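Long-range contacts in endoglucanase A (Clostridium acetobutylicum, PDB 3IK2), which probably hydrolyses internal beta-1,4-glucosidic bonds in cellulose and related glucans, as an endoglucanase of glycoside hydrolase family 44: residues S28-T33 and A398-N403; F350-Y355 and T383-N388; D2-I7 and D420-N425; N457-S462 and G492-Y497. One frame throughout, in Å; residues are numbered along the deposited sequence.

Interaction 1. Residues S28-T33 and A398-N403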
loop_
_atom_site.group_PDB
_atom_site.type_symbol
_atom_site.label_atom_id
_atom_site.label_comp_id
_atom_site.label_asym_id
_atom_site.label_seq_id
_atom_site.Cartn_x
_atom_site.Cartn_y
_atom_site.Cartn_z
ATOM N N SER A 28 8.611 4.558 -14.561
ATOM C CA SER A 28 8.907 5.026 -15.924
ATOM C C SER A 28 7.914 4.433 -16.921
ATOM O O SER A 28 7.460 5.133 -17.831
ATOM C CB SER A 28 10.375 4.716 -16.333
ATOM O OG SER A 28 10.658 3.330 -16.123
ATOM N N ASN A 29 7.567 3.155 -16.761
ATOM C CA ASN A 29 6.581 2.521 -17.663
ATOM C C ASN A 29 5.707 1.410 -17.038
ATOM O O ASN A 29 5.767 0.253 -17.443
ATOM C CB ASN A 29 7.271 2.009 -18.937
ATOM C CG ASN A 29 6.279 1.621 -20.017
ATOM O OD1 ASN A 29 5.121 2.085 -20.029
ATOM N ND2 ASN A 29 6.715 0.758 -20.933
ATOM N N ALA A 30 4.902 1.769 -16.047
ATOM C CA ALA A 30 4.010 0.810 -15.415
ATOM C C ALA A 30 2.710 1.485 -15.024
ATOM O O ALA A 30 2.710 2.568 -14.406
ATOM C CB ALA A 30 4.657 0.161 -14.216
ATOM N N LYS A 31 1.615 0.827 -15.421
ATOM C CA LYS A 31 0.237 1.231 -15.115
ATOM C C LYS A 31 -0.109 1.181 -13.624
ATOM O O LYS A 31 -0.132 0.098 -13.003
ATOM C CB LYS A 31 -0.751 0.329 -15.893
ATOM C CG LYS A 31 -2.215 0.781 -15.785
ATOM C CD LYS A 31 -2.407 2.112 -16.445
ATOM C CE LYS A 31 -3.692 2.764 -16.022
ATOM N NZ LYS A 31 -4.809 2.284 -16.835
ATOM N N VAL A 32 -0.430 2.338 -13.050
ATOM C CA VAL A 32 -0.947 2.364 -11.670
ATOM C C VAL A 32 -2.343 2.950 -11.556
ATOM O O VAL A 32 -2.779 3.674 -12.433
ATOM C CB VAL A 32 0.018 3.082 -10.674
ATOM C CG1 VAL A 32 1.372 2.361 -10.600
ATOM C CG2 VAL A 32 0.156 4.562 -11.031
ATOM N N THR A 33 -3.031 2.636 -10.454
ATOM C CA THR A 33 -4.407 3.062 -10.252
ATOM C C THR A 33 -4.580 3.882 -8.966
ATOM O O THR A 33 -5.698 4.295 -8.654
ATOM C CB THR A 33 -5.382 1.866 -10.156
ATOM O OG1 THR A 33 -5.059 1.078 -8.996
ATOM C CG2 THR A 33 -5.366 0.983 -11.439
ATOM N N ALA A 398 5.266 -6.655 -13.072
ATOM C CA ALA A 398 4.167 -7.184 -12.270
ATOM C C ALA A 398 2.954 -6.288 -12.369
ATOM O O ALA A 398 1.857 -6.783 -12.628
ATOM C CB ALA A 398 4.591 -7.388 -10.820
ATOM N N PHE A 399 3.147 -4.972 -12.208
ATOM C CA PHE A 399 2.063 -4.018 -12.370
ATOM C C PHE A 399 1.453 -4.085 -13.779
ATOM O O PHE A 399 0.226 -4.102 -13.944
ATOM C CB PHE A 399 2.551 -2.589 -12.084
ATOM C CG PHE A 399 2.583 -2.225 -10.618
ATOM C CD1 PHE A 399 3.716 -2.482 -9.836
ATOM C CD2 PHE A 399 1.476 -1.595 -10.014
ATOM C CE1 PHE A 399 3.749 -2.127 -8.461
ATOM C CE2 PHE A 399 1.513 -1.232 -8.638
ATOM C CZ PHE A 399 2.637 -1.503 -7.867
ATOM N N ASN A 400 2.306 -4.084 -14.799
ATOM C CA ASN A 400 1.840 -4.218 -16.192
ATOM C C ASN A 400 1.199 -5.559 -16.491
ATOM O O ASN A 400 0.315 -5.646 -17.336
ATOM C CB ASN A 400 2.974 -3.956 -17.182
ATOM C CG ASN A 400 3.352 -2.518 -17.217
ATOM O OD1 ASN A 400 2.496 -1.664 -16.997
ATOM N ND2 ASN A 400 4.632 -2.224 -17.459
ATOM N N LEU A 401 1.624 -6.607 -15.795
ATOM C CA LEU A 401 1.003 -7.910 -16.002
ATOM C C LEU A 401 -0.482 -7.870 -15.678
ATOM O O LEU A 401 -1.270 -8.542 -16.312
ATOM C CB LEU A 401 1.690 -9.014 -15.188
ATOM C CG LEU A 401 1.204 -10.433 -15.529
ATOM C CD1 LEU A 401 1.645 -10.825 -16.936
ATOM C CD2 LEU A 401 1.645 -11.471 -14.491
ATOM N N TYR A 402 -0.856 -7.076 -14.685
ATOM C CA TYR A 402 -2.251 -6.934 -14.342
ATOM C C TYR A 402 -3.040 -6.029 -15.283
ATOM O O TYR A 402 -4.089 -6.450 -15.783
ATOM C CB TYR A 402 -2.406 -6.514 -12.876
ATOM C CG TYR A 402 -2.211 -7.683 -11.940
ATOM C CD1 TYR A 402 -3.305 -8.433 -11.505
ATOM C CD2 TYR A 402 -0.926 -8.075 -11.540
ATOM C CE1 TYR A 402 -3.126 -9.537 -10.657
ATOM C CE2 TYR A 402 -0.731 -9.199 -10.679
ATOM C CZ TYR A 402 -1.848 -9.918 -10.261
ATOM O OH TYR A 402 -1.691 -10.997 -9.423
ATOM N N ASN A 403 -2.523 -4.823 -15.550
ATOM C CA ASN A 403 -3.313 -3.738 -16.177
ATOM C C ASN A 403 -2.761 -3.096 -17.447
ATOM O O ASN A 403 -3.315 -2.143 -17.975
ATOM C CB ASN A 403 -3.596 -2.642 -15.157
ATOM C CG ASN A 403 -4.390 -3.151 -13.995
ATOM O OD1 ASN A 403 -5.485 -3.669 -14.183
ATOM N ND2 ASN A 403 -3.824 -3.054 -12.785
HETATM O O HOH W 1 2.488 0.731 -18.929
HETATM O O HOH W 2 -1.315 -2.172 -12.480
HETATM O O HOH W 3 -5.526 -0.525 -17.614
#
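The side-chain amide of N400 lies along the backbone of N29 to K31 and uses both of its polar atoms. N400 ND2 gives a nearly straight bond to N29 O (2.7 Å), which sits almost in the plane of the amide. OD1 takes the backbone N-H of K31, with K31 N to N400 OD1 at 3.1 Å. The two bonds bracket A30 and fix which way round the amide sits. A water donates to both N400 OD1 and N29 OD1. Beside this, V32 CG1 meets F399 CD2 at 4.0 Å, and A30 CB approaches F399 CB. K31 turns at chi2 (65°) and crosses N403 at about a right angle, K31 CG to N403 CB 3.7 Å. One water links K31 NZ to N403 O at the helix C-terminus, where a positive charge is probably favoured. Another donates to K31 O and F399 O and accepts from N403 ND2. One turn earlier, Q396 bonds N29 N and S28 OG. Helix 393-403 thus holds the loop between barrel strands 22-23 and 34-37. Its A398, F399 and Y402 pack on helix 361-376, while L401 and Y402 touch I444 of strand 440-447 in the nine-stranded sheet.

Interaction 2. Residues F350-Y355 and T383-N388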
loop_
_atom_site.group_PDB
_atom_site.type_symbol
_atom_site.label_atom_id
_atom_site.label_comp_id
_atom_site.label_asym_id
_atom_site.label_seq_id
_atom_site.Cartn_x
_atom_site.Cartn_y
_atom_site.Cartn_z
ATOM N N PHE A 350 -2.606 -1.297 2.663
ATOM C CA PHE A 350 -1.132 -1.392 2.798
ATOM C C PHE A 350 -0.467 -0.258 2.029
ATOM O O PHE A 350 -0.155 -0.389 0.841
ATOM C CB PHE A 350 -0.585 -2.747 2.328
ATOM C CG PHE A 350 -1.012 -3.923 3.209
ATOM C CD1 PHE A 350 -2.117 -4.709 2.867
ATOM C CD2 PHE A 350 -0.311 -4.231 4.383
ATOM C CE1 PHE A 350 -2.525 -5.775 3.691
ATOM C CE2 PHE A 350 -0.710 -5.299 5.203
ATOM C CZ PHE A 350 -1.825 -6.067 4.860
ATOM N N SER A 351 -0.268 0.870 2.708
ATOM C CA SER A 351 0.266 2.070 2.062
ATOM C C SER A 351 1.780 2.084 1.871
ATOM O O SER A 351 2.297 2.961 1.190
ATOM C CB SER A 351 -0.200 3.331 2.785
ATOM O OG SER A 351 0.295 3.328 4.098
ATOM N N GLU A 352 2.488 1.157 2.497
ATOM C CA GLU A 352 3.861 0.820 2.111
ATOM C C GLU A 352 4.116 -0.685 2.219
ATOM O O GLU A 352 3.648 -1.333 3.154
ATOM C CB GLU A 352 4.888 1.557 2.956
ATOM C CG GLU A 352 4.955 3.060 2.719
ATOM C CD GLU A 352 5.944 3.744 3.646
ATOM O OE1 GLU A 352 6.975 3.100 3.972
ATOM O OE2 GLU A 352 5.695 4.921 4.027
ATOM N N TYR A 353 4.850 -1.214 1.242
ATOM C CA TYR A 353 5.281 -2.615 1.209
ATOM C C TYR A 353 6.335 -2.668 0.097
ATOM O O TYR A 353 6.371 -1.819 -0.789
ATOM C CB TYR A 353 4.111 -3.597 0.927
ATOM C CG TYR A 353 3.586 -3.480 -0.497
ATOM C CD1 TYR A 353 4.125 -4.274 -1.533
ATOM C CD2 TYR A 353 2.565 -2.567 -0.821
ATOM C CE1 TYR A 353 3.675 -4.148 -2.850
ATOM C CE2 TYR A 353 2.099 -2.446 -2.159
ATOM C CZ TYR A 353 2.677 -3.235 -3.158
ATOM O OH TYR A 353 2.236 -3.120 -4.454
ATOM N N ASN A 354 7.180 -3.676 0.139
ATOM C CA ASN A 354 8.193 -3.903 -0.890
ATOM C C ASN A 354 8.752 -5.281 -0.551
ATOM O O ASN A 354 9.021 -5.562 0.623
ATOM C CB ASN A 354 9.274 -2.806 -0.826
ATOM C CG ASN A 354 10.385 -2.986 -1.849
ATOM O OD1 ASN A 354 11.229 -3.855 -1.712
ATOM N ND2 ASN A 354 10.421 -2.124 -2.842
ATOM N N TYR A 355 8.897 -6.121 -1.588
ATOM C CA TYR A 355 9.364 -7.511 -1.478
ATOM C C TYR A 355 10.829 -7.685 -1.887
ATOM O O TYR A 355 11.348 -8.786 -1.840
ATOM C CB TYR A 355 8.392 -8.512 -2.188
ATOM C CG TYR A 355 7.237 -8.836 -1.254
ATOM C CD1 TYR A 355 6.145 -7.962 -1.126
ATOM C CD2 TYR A 355 7.282 -9.969 -0.422
ATOM C CE1 TYR A 355 5.123 -8.217 -0.230
ATOM C CE2 TYR A 355 6.268 -10.228 0.497
ATOM C CZ TYR A 355 5.202 -9.344 0.598
ATOM O OH TYR A 355 4.205 -9.592 1.502
ATOM N N THR A 383 -0.069 0.726 -1.875
ATOM C CA THR A 383 0.912 1.536 -2.550
ATOM C C THR A 383 2.326 0.974 -2.238
ATOM O O THR A 383 2.775 0.903 -1.083
ATOM C CB THR A 383 0.765 3.072 -2.261
ATOM O OG1 THR A 383 0.445 3.310 -0.890
ATOM C CG2 THR A 383 -0.343 3.694 -3.102
ATOM N N TYR A 384 2.971 0.500 -3.297
ATOM C CA TYR A 384 4.333 0.043 -3.277
ATOM C C TYR A 384 5.242 1.217 -2.891
ATOM O O TYR A 384 4.935 2.371 -3.211
ATOM C CB TYR A 384 4.633 -0.431 -4.699
ATOM C CG TYR A 384 6.080 -0.649 -5.040
ATOM C CD1 TYR A 384 6.688 -1.880 -4.780
ATOM C CD2 TYR A 384 6.823 0.351 -5.659
ATOM C CE1 TYR A 384 7.992 -2.094 -5.091
ATOM C CE2 TYR A 384 8.147 0.138 -5.990
ATOM C CZ TYR A 384 8.721 -1.098 -5.705
ATOM O OH TYR A 384 10.039 -1.355 -6.022
ATOM N N TRP A 385 6.333 0.903 -2.179
ATOM C CA TRP A 385 7.377 1.844 -1.792
ATOM C C TRP A 385 8.711 1.364 -2.396
ATOM O O TRP A 385 9.141 0.237 -2.138
ATOM C CB TRP A 385 7.520 1.999 -0.256
ATOM C CG TRP A 385 8.503 3.087 0.087
ATOM C CD1 TRP A 385 9.875 2.969 0.136
ATOM C CD2 TRP A 385 8.208 4.477 0.405
ATOM N NE1 TRP A 385 10.443 4.197 0.444
ATOM C CE2 TRP A 385 9.447 5.131 0.618
ATOM C CE3 TRP A 385 7.020 5.220 0.547
ATOM C CZ2 TRP A 385 9.533 6.499 0.935
ATOM C CZ3 TRP A 385 7.107 6.593 0.868
ATOM C CH2 TRP A 385 8.354 7.207 1.059
ATOM N N GLU A 386 9.327 2.236 -3.197
ATOM C CA GLU A 386 10.577 2.001 -3.895
ATOM C C GLU A 386 11.767 1.917 -2.946
ATOM O O GLU A 386 12.004 2.850 -2.174
ATOM C CB GLU A 386 10.810 3.141 -4.899
ATOM C CG GLU A 386 12.122 3.013 -5.708
ATOM C CD GLU A 386 12.276 1.677 -6.352
ATOM O OE1 GLU A 386 13.416 1.158 -6.381
ATOM O OE2 GLU A 386 11.253 1.141 -6.848
ATOM N N CYS A 387 12.499 0.797 -2.996
ATOM C CA CYS A 387 13.679 0.614 -2.146
ATOM C C CYS A 387 15.022 0.396 -2.859
ATOM O O CYS A 387 16.007 0.064 -2.190
ATOM C CB CYS A 387 13.448 -0.529 -1.167
ATOM S SG CYS A 387 12.044 -0.234 -0.080
ATOM N N ASN A 388 15.075 0.555 -4.185
ATOM C CA ASN A 388 16.285 0.246 -4.926
ATOM C C ASN A 388 16.653 1.263 -6.020
ATOM O O ASN A 388 16.992 0.868 -7.126
ATOM C CB ASN A 388 16.170 -1.168 -5.553
ATOM C CG ASN A 388 17.538 -1.806 -5.844
ATOM O OD1 ASN A 388 18.560 -1.434 -5.244
ATOM N ND2 ASN A 388 17.551 -2.784 -6.756
#
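This contact joins the last two parallel strands of the TIM barrel, 347-353 and 379-384, at their C-terminal ends. Helix 361-376 completes the beta-alpha-beta unit. Two backbone hydrogen bonds run across: T383 N to F350 O (2.9 Å) and W385 N to Y353 O (3.1 Å), the latter nearly along the C=O axis. Side chains add two more. T383 OG1 donates to S351 O at 2.8 Å, from above the carbonyl plane. N354, with CG anti to the backbone N (chi1 179°), sends ND2 to W385 O at 2.8 Å in a bent bond (141°), and E358 also takes this ND2. Among the aromatic contacts, Y353 has CG in the crowded position (chi1 69°), which turns one face of its ring to Y384. Y384 CA makes a CH-pi contact over this face, 3.9 Å from the Y353 ring centroid. The Y353 hydroxyl bonds Q367. The last contact sets a carboxylate beside an indole. C-terminal strand ends carry the active site in TIM-barrel enzymes, and the E352 carboxylate lies here. R36 and Y279 hold its oxygens, which probably favours the charged form. E352 CD lies 3.6 Å from W385 CE3, and OE1 stands over one face of the indole, offset toward its rim.

Interaction 3. Residues D2-I7 and D420-N425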
loop_
_atom_site.group_PDB
_atom_site.type_symbol
_atom_site.label_atom_id
_atom_site.label_comp_id
_atom_site.label_asym_id
_atom_site.label_seq_id
_atom_site.Cartn_x
_atom_site.Cartn_y
_atom_site.Cartn_z
ATOM N N ASP A 2 3.078 -31.697 -12.712
ATOM C CA ASP A 2 1.722 -31.377 -13.118
ATOM C C ASP A 2 1.015 -30.745 -11.944
ATOM O O ASP A 2 1.145 -31.199 -10.800
ATOM C CB ASP A 2 0.973 -32.627 -13.559
ATOM C CG ASP A 2 1.484 -33.194 -14.891
ATOM O OD1 ASP A 2 2.498 -32.710 -15.460
ATOM O OD2 ASP A 2 0.849 -34.151 -15.376
ATOM N N VAL A 3 0.263 -29.693 -12.233
ATOM C CA VAL A 3 -0.477 -28.981 -11.223
ATOM C C VAL A 3 -1.896 -28.804 -11.767
ATOM O O VAL A 3 -2.070 -28.391 -12.914
ATOM C CB VAL A 3 0.226 -27.597 -10.929
ATOM C CG1 VAL A 3 -0.655 -26.670 -10.079
ATOM C CG2 VAL A 3 1.617 -27.818 -10.291
ATOM N N ASN A 4 -2.902 -29.140 -10.964
ATOM C CA ASN A 4 -4.302 -28.909 -11.349
ATOM C C ASN A 4 -4.772 -27.552 -10.869
ATOM O O ASN A 4 -4.448 -27.140 -9.763
ATOM C CB ASN A 4 -5.227 -30.008 -10.795
ATOM C CG ASN A 4 -4.800 -31.412 -11.247
ATOM O OD1 ASN A 4 -4.486 -31.630 -12.423
ATOM N ND2 ASN A 4 -4.783 -32.374 -10.298
ATOM N N VAL A 5 -5.539 -26.858 -11.708
ATOM C CA VAL A 5 -6.146 -25.590 -11.328
ATOM C C VAL A 5 -7.626 -25.662 -11.616
ATOM O O VAL A 5 -8.047 -25.741 -12.774
ATOM C CB VAL A 5 -5.560 -24.420 -12.121
ATOM C CG1 VAL A 5 -6.208 -23.039 -11.674
ATOM C CG2 VAL A 5 -4.025 -24.433 -12.018
ATOM N N ASN A 6 -8.395 -25.593 -10.538
ATOM C CA ASN A 6 -9.841 -25.647 -10.568
ATOM C C ASN A 6 -10.457 -24.260 -10.362
ATOM O O ASN A 6 -10.388 -23.671 -9.256
ATOM C CB ASN A 6 -10.339 -26.634 -9.507
ATOM C CG ASN A 6 -9.875 -28.065 -9.777
ATOM O OD1 ASN A 6 -9.741 -28.489 -10.925
ATOM N ND2 ASN A 6 -9.648 -28.823 -8.711
ATOM N N ILE A 7 -11.045 -23.740 -11.437
ATOM C CA ILE A 7 -11.714 -22.438 -11.406
ATOM C C ILE A 7 -13.244 -22.625 -11.383
ATOM O O ILE A 7 -13.797 -23.443 -12.113
ATOM C CB ILE A 7 -11.225 -21.515 -12.598
ATOM C CG1 ILE A 7 -9.709 -21.303 -12.503
ATOM C CG2 ILE A 7 -11.929 -20.164 -12.617
ATOM C CD1 ILE A 7 -9.036 -20.883 -13.806
ATOM N N ASP A 420 -8.332 -22.487 -7.418
ATOM C CA ASP A 420 -7.538 -23.299 -6.487
ATOM C C ASP A 420 -6.507 -24.100 -7.238
ATOM O O ASP A 420 -6.849 -24.913 -8.106
ATOM C CB ASP A 420 -8.418 -24.260 -5.676
ATOM C CG ASP A 420 -9.435 -23.532 -4.797
ATOM O OD1 ASP A 420 -9.120 -22.431 -4.287
ATOM O OD2 ASP A 420 -10.544 -24.073 -4.590
ATOM N N THR A 421 -5.245 -23.871 -6.883
ATOM C CA THR A 421 -4.150 -24.657 -7.395
ATOM C C THR A 421 -3.868 -25.816 -6.433
ATOM O O THR A 421 -4.048 -25.678 -5.221
ATOM C CB THR A 421 -2.894 -23.772 -7.627
ATOM O OG1 THR A 421 -1.894 -24.522 -8.311
ATOM C CG2 THR A 421 -2.323 -23.238 -6.332
ATOM N N SER A 422 -3.433 -26.947 -6.977
ATOM C CA SER A 422 -3.051 -28.105 -6.175
ATOM C C SER A 422 -1.632 -27.976 -5.627
ATOM O O SER A 422 -1.197 -28.801 -4.821
ATOM C CB SER A 422 -3.182 -29.392 -6.994
ATOM O OG SER A 422 -2.273 -29.389 -8.079
ATOM N N ASP A 423 -0.918 -26.927 -6.046
ATOM C CA ASP A 423 0.413 -26.671 -5.506
ATOM C C ASP A 423 0.697 -25.189 -5.196
ATOM O O ASP A 423 1.148 -24.436 -6.060
ATOM C CB ASP A 423 1.509 -27.272 -6.413
ATOM C CG ASP A 423 2.843 -27.378 -5.703
ATOM O OD1 ASP A 423 3.014 -26.722 -4.640
ATOM O OD2 ASP A 423 3.741 -28.100 -6.205
ATOM N N ILE A 424 0.463 -24.803 -3.944
ATOM C CA ILE A 424 0.718 -23.437 -3.485
ATOM C C ILE A 424 2.188 -23.116 -3.248
ATOM O O ILE A 424 2.546 -21.947 -3.164
ATOM C CB ILE A 424 -0.158 -23.035 -2.251
ATOM C CG1 ILE A 424 0.191 -23.869 -1.014
ATOM C CG2 ILE A 424 -1.670 -23.172 -2.583
ATOM C CD1 ILE A 424 -0.838 -23.684 0.167
ATOM N N ASN A 425 3.035 -24.141 -3.129
ATOM C CA ASN A 425 4.456 -23.905 -3.001
ATOM C C ASN A 425 5.074 -23.502 -4.345
ATOM O O ASN A 425 5.858 -22.552 -4.423
ATOM C CB ASN A 425 5.187 -25.126 -2.387
ATOM C CG ASN A 425 6.619 -24.804 -1.965
ATOM O OD1 ASN A 425 7.564 -25.557 -2.248
ATOM N ND2 ASN A 425 6.784 -23.698 -1.271
HETATM O O HOH W 4 -0.083 -30.922 -7.700
HETATM O O HOH W 5 2.474 -30.294 -7.863
#
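S422 OG is gripped twice: N4 N donates to it at 3.0 Å, and a water lies 2.7 Å from S422 OG. With OG between the backbone N and carbonyl carbon (chi1 64°), the side chain takes the N-H of N4 just as its own chain leaves strand 415-421. In return S422 N bonds N4 O at 3.0 Å, nearly along the C=O axis. Further on, N6 and D420 form an antiparallel hydrogen-bonded pair, with N6 N to D420 O and D420 N to N6 O both 3.0 Å. Between this pair and the N4-S422 bonds, V5 and T421 make a non-hydrogen-bonded pair with their side chains on one face. V3 also meets T421: V3 CG1 presses tightly on T421 OG1 at 3.0 Å, while that hydroxyl bonds S427. V3 CG2 touches D423 CB at 3.9 Å. A second water donates to D423 OD2 and, weakly, to D2 O; N426 also bonds D423 OD2. The contact thus joins neighbouring strands of the nine-stranded sheet mainly through backbone bonds, with one serine hydroxyl extending the pairing past the strand end.

Interaction 4. Residues N457-S462 and G492-Y497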
loop_
_atom_site.group_PDB
_atom_site.type_symbol
_atom_site.label_atom_id
_atom_site.label_comp_id
_atom_site.label_asym_id
_atom_site.label_seq_id
_atom_site.Cartn_x
_atom_site.Cartn_y
_atom_site.Cartn_z
ATOM N N ASN A 457 -2.958 -28.023 -15.617
ATOM C CA ASN A 457 -4.187 -28.593 -16.127
ATOM C C ASN A 457 -5.347 -27.792 -15.548
ATOM O O ASN A 457 -5.582 -27.827 -14.350
ATOM C CB ASN A 457 -4.245 -30.083 -15.740
ATOM C CG ASN A 457 -2.943 -30.811 -16.055
ATOM O OD1 ASN A 457 -2.424 -30.715 -17.178
ATOM N ND2 ASN A 457 -2.385 -31.515 -15.064
ATOM N N PHE A 458 -6.042 -27.039 -16.402
ATOM C CA PHE A 458 -7.060 -26.115 -15.967
ATOM C C PHE A 458 -8.423 -26.704 -16.126
ATOM O O PHE A 458 -8.769 -27.205 -17.198
ATOM C CB PHE A 458 -7.022 -24.792 -16.765
ATOM C CG PHE A 458 -5.779 -23.955 -16.529
ATOM C CD1 PHE A 458 -5.764 -22.974 -15.542
ATOM C CD2 PHE A 458 -4.630 -24.145 -17.313
ATOM C CE1 PHE A 458 -4.609 -22.196 -15.318
ATOM C CE2 PHE A 458 -3.480 -23.383 -17.108
ATOM C CZ PHE A 458 -3.467 -22.406 -16.089
ATOM N N ASN A 459 -9.228 -26.564 -15.076
ATOM C CA ASN A 459 -10.625 -26.967 -15.122
ATOM C C ASN A 459 -11.494 -25.790 -14.754
ATOM O O ASN A 459 -11.604 -25.442 -13.577
ATOM C CB ASN A 459 -10.878 -28.119 -14.144
ATOM C CG ASN A 459 -9.817 -29.195 -14.238
ATOM O OD1 ASN A 459 -9.887 -30.062 -15.127
ATOM N ND2 ASN A 459 -8.798 -29.137 -13.335
ATOM N N VAL A 460 -12.121 -25.186 -15.756
ATOM C CA VAL A 460 -12.977 -24.037 -15.528
ATOM C C VAL A 460 -14.440 -24.480 -15.425
ATOM O O VAL A 460 -15.051 -24.933 -16.399
ATOM C CB VAL A 460 -12.794 -22.975 -16.623
ATOM C CG1 VAL A 460 -13.633 -21.776 -16.334
ATOM C CG2 VAL A 460 -11.324 -22.595 -16.751
ATOM N N SER A 461 -14.986 -24.375 -14.222
ATOM C CA SER A 461 -16.422 -24.568 -14.013
ATOM C C SER A 461 -17.149 -23.226 -14.192
ATOM O O SER A 461 -16.975 -22.306 -13.407
ATOM C CB SER A 461 -16.679 -25.185 -12.629
ATOM O OG SER A 461 -18.065 -25.285 -12.373
ATOM N N SER A 462 -17.943 -23.126 -15.249
ATOM C CA SER A 462 -18.612 -21.883 -15.634
ATOM C C SER A 462 -19.767 -22.183 -16.596
ATOM O O SER A 462 -19.736 -23.182 -17.310
ATOM C CB SER A 462 -17.627 -20.928 -16.320
ATOM O OG SER A 462 -18.252 -19.694 -16.616
ATOM N N GLY A 492 -14.634 -28.060 -23.681
ATOM C CA GLY A 492 -15.455 -28.191 -22.494
ATOM C C GLY A 492 -14.879 -27.430 -21.316
ATOM O O GLY A 492 -14.896 -27.932 -20.199
ATOM N N ASN A 493 -14.399 -26.206 -21.567
ATOM C CA ASN A 493 -13.756 -25.366 -20.540
ATOM C C ASN A 493 -12.558 -26.012 -19.794
ATOM O O ASN A 493 -12.320 -25.729 -18.615
ATOM C CB ASN A 493 -14.788 -24.815 -19.533
ATOM C CG ASN A 493 -15.589 -23.641 -20.084
ATOM O OD1 ASN A 493 -15.251 -23.062 -21.108
ATOM N ND2 ASN A 493 -16.657 -23.289 -19.393
ATOM N N LYS A 494 -11.812 -26.855 -20.508
ATOM C CA LYS A 494 -10.631 -27.527 -19.983
ATOM C C LYS A 494 -9.504 -27.347 -20.954
ATOM O O LYS A 494 -9.706 -27.441 -22.153
ATOM C CB LYS A 494 -10.849 -29.014 -19.856
ATOM C CG LYS A 494 -11.779 -29.480 -18.779
ATOM C CD LYS A 494 -12.125 -30.947 -19.095
ATOM C CE LYS A 494 -12.486 -31.748 -17.865
ATOM N NZ LYS A 494 -13.619 -31.148 -17.110
ATOM N N PHE A 495 -8.303 -27.133 -20.443
ATOM C CA PHE A 495 -7.149 -26.904 -21.295
ATOM C C PHE A 495 -5.909 -27.060 -20.452
ATOM O O PHE A 495 -5.975 -27.115 -19.235
ATOM C CB PHE A 495 -7.194 -25.519 -21.975
ATOM C CG PHE A 495 -7.115 -24.353 -21.014
ATOM C CD1 PHE A 495 -5.882 -23.759 -20.710
ATOM C CD2 PHE A 495 -8.270 -23.840 -20.419
ATOM C CE1 PHE A 495 -5.807 -22.674 -19.832
ATOM C CE2 PHE A 495 -8.197 -22.755 -19.527
ATOM C CZ PHE A 495 -6.964 -22.172 -19.242
ATOM N N THR A 496 -4.775 -27.158 -21.121
ATOM C CA THR A 496 -3.494 -27.318 -20.466
ATOM C C THR A 496 -2.617 -26.153 -20.931
ATOM O O THR A 496 -2.852 -25.590 -22.010
ATOM C CB THR A 496 -2.897 -28.709 -20.778
ATOM O OG1 THR A 496 -3.787 -29.718 -20.290
ATOM C CG2 THR A 496 -1.606 -28.915 -20.057
ATOM N N TYR A 497 -1.683 -25.739 -20.072
ATOM C CA TYR A 497 -0.666 -24.765 -20.424
ATOM C C TYR A 497 0.589 -25.049 -19.596
ATOM O O TYR A 497 0.549 -25.049 -18.351
ATOM C CB TYR A 497 -1.147 -23.297 -20.296
ATOM C CG TYR A 497 -0.386 -22.376 -21.252
ATOM C CD1 TYR A 497 -0.737 -22.302 -22.590
ATOM C CD2 TYR A 497 0.703 -21.607 -20.816
ATOM C CE1 TYR A 497 -0.034 -21.476 -23.489
ATOM C CE2 TYR A 497 1.425 -20.783 -21.697
ATOM C CZ TYR A 497 1.060 -20.724 -23.049
ATOM O OH TYR A 497 1.778 -19.926 -23.973
HETATM O O HOH W 6 -17.703 -25.476 -17.236
HETATM O O HOH W 7 -14.992 -27.725 -17.144
#
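N457 pairs with T496 in antiparallel, non-hydrogen-bonded register, and its OD1 lies 3.5 Å from T496 CG2, the two side chains side by side. F458 is the centre of the contact. Its N bonds F495 O at 2.8 Å, nearly along the C=O axis, and F458 O accepts a longer bond from F495 N (3.3 Å). The two rings are near parallel, at 14°, but slid apart so that they barely overlap. F458 CB stands over one face of the F495 ring, offset toward its rim, in a CH-pi contact 3.7 Å from the centroid. F495 holds its ring there with CG in the crowded position (chi1 64°). Y497 CB comes to the edge of the F458 ring at 4.0 Å from CE2. N459 pairs with K494 on the face opposite the phenylalanines. V460 N then bonds N493 O at 2.9 Å, and V460 CG2 flanks the F495 ring. N493 has a positive phi (55°), where the chain turns into the strand. A water joins V460 O, S462 N and N493 ND2; the same ND2 also bonds K464 O, and OD1 takes Y466 N. Strand 454-461 lies between strand 494-499, outermost in the sheet, and the parallel strand 2-15. F458 packs on V5, V445 and I507; F495 packs on L509 of strand 503-510 and on V487 of a loop.

Overall arrangement
Interaction 2 lies in the barrel, at the C-terminal strand ends where TIM-barrel enzymes carry their active site. Interaction 1 sits between barrel and sheet, its centre 14 Å from that of interaction 2, and packs against it: F399 CZ lies 3.8 Å from Y353 OH and 3.9 Å from Y384 CB. Interactions 3 and 4 share the nine-stranded sheet, where strands 2-15 and 454-461 are neighbours. Between them V5 O and N459 N, 2.7 Å apart, probably hydrogen bond. Helix 393-403 of interaction 1 leads in the chain to strand 415-421 of interaction 3, although their nearest atoms are about 13 Å apart. Interaction 4 is farthest from interaction 2, centres about 35 Å apart. The calcium ligands lie outside all four.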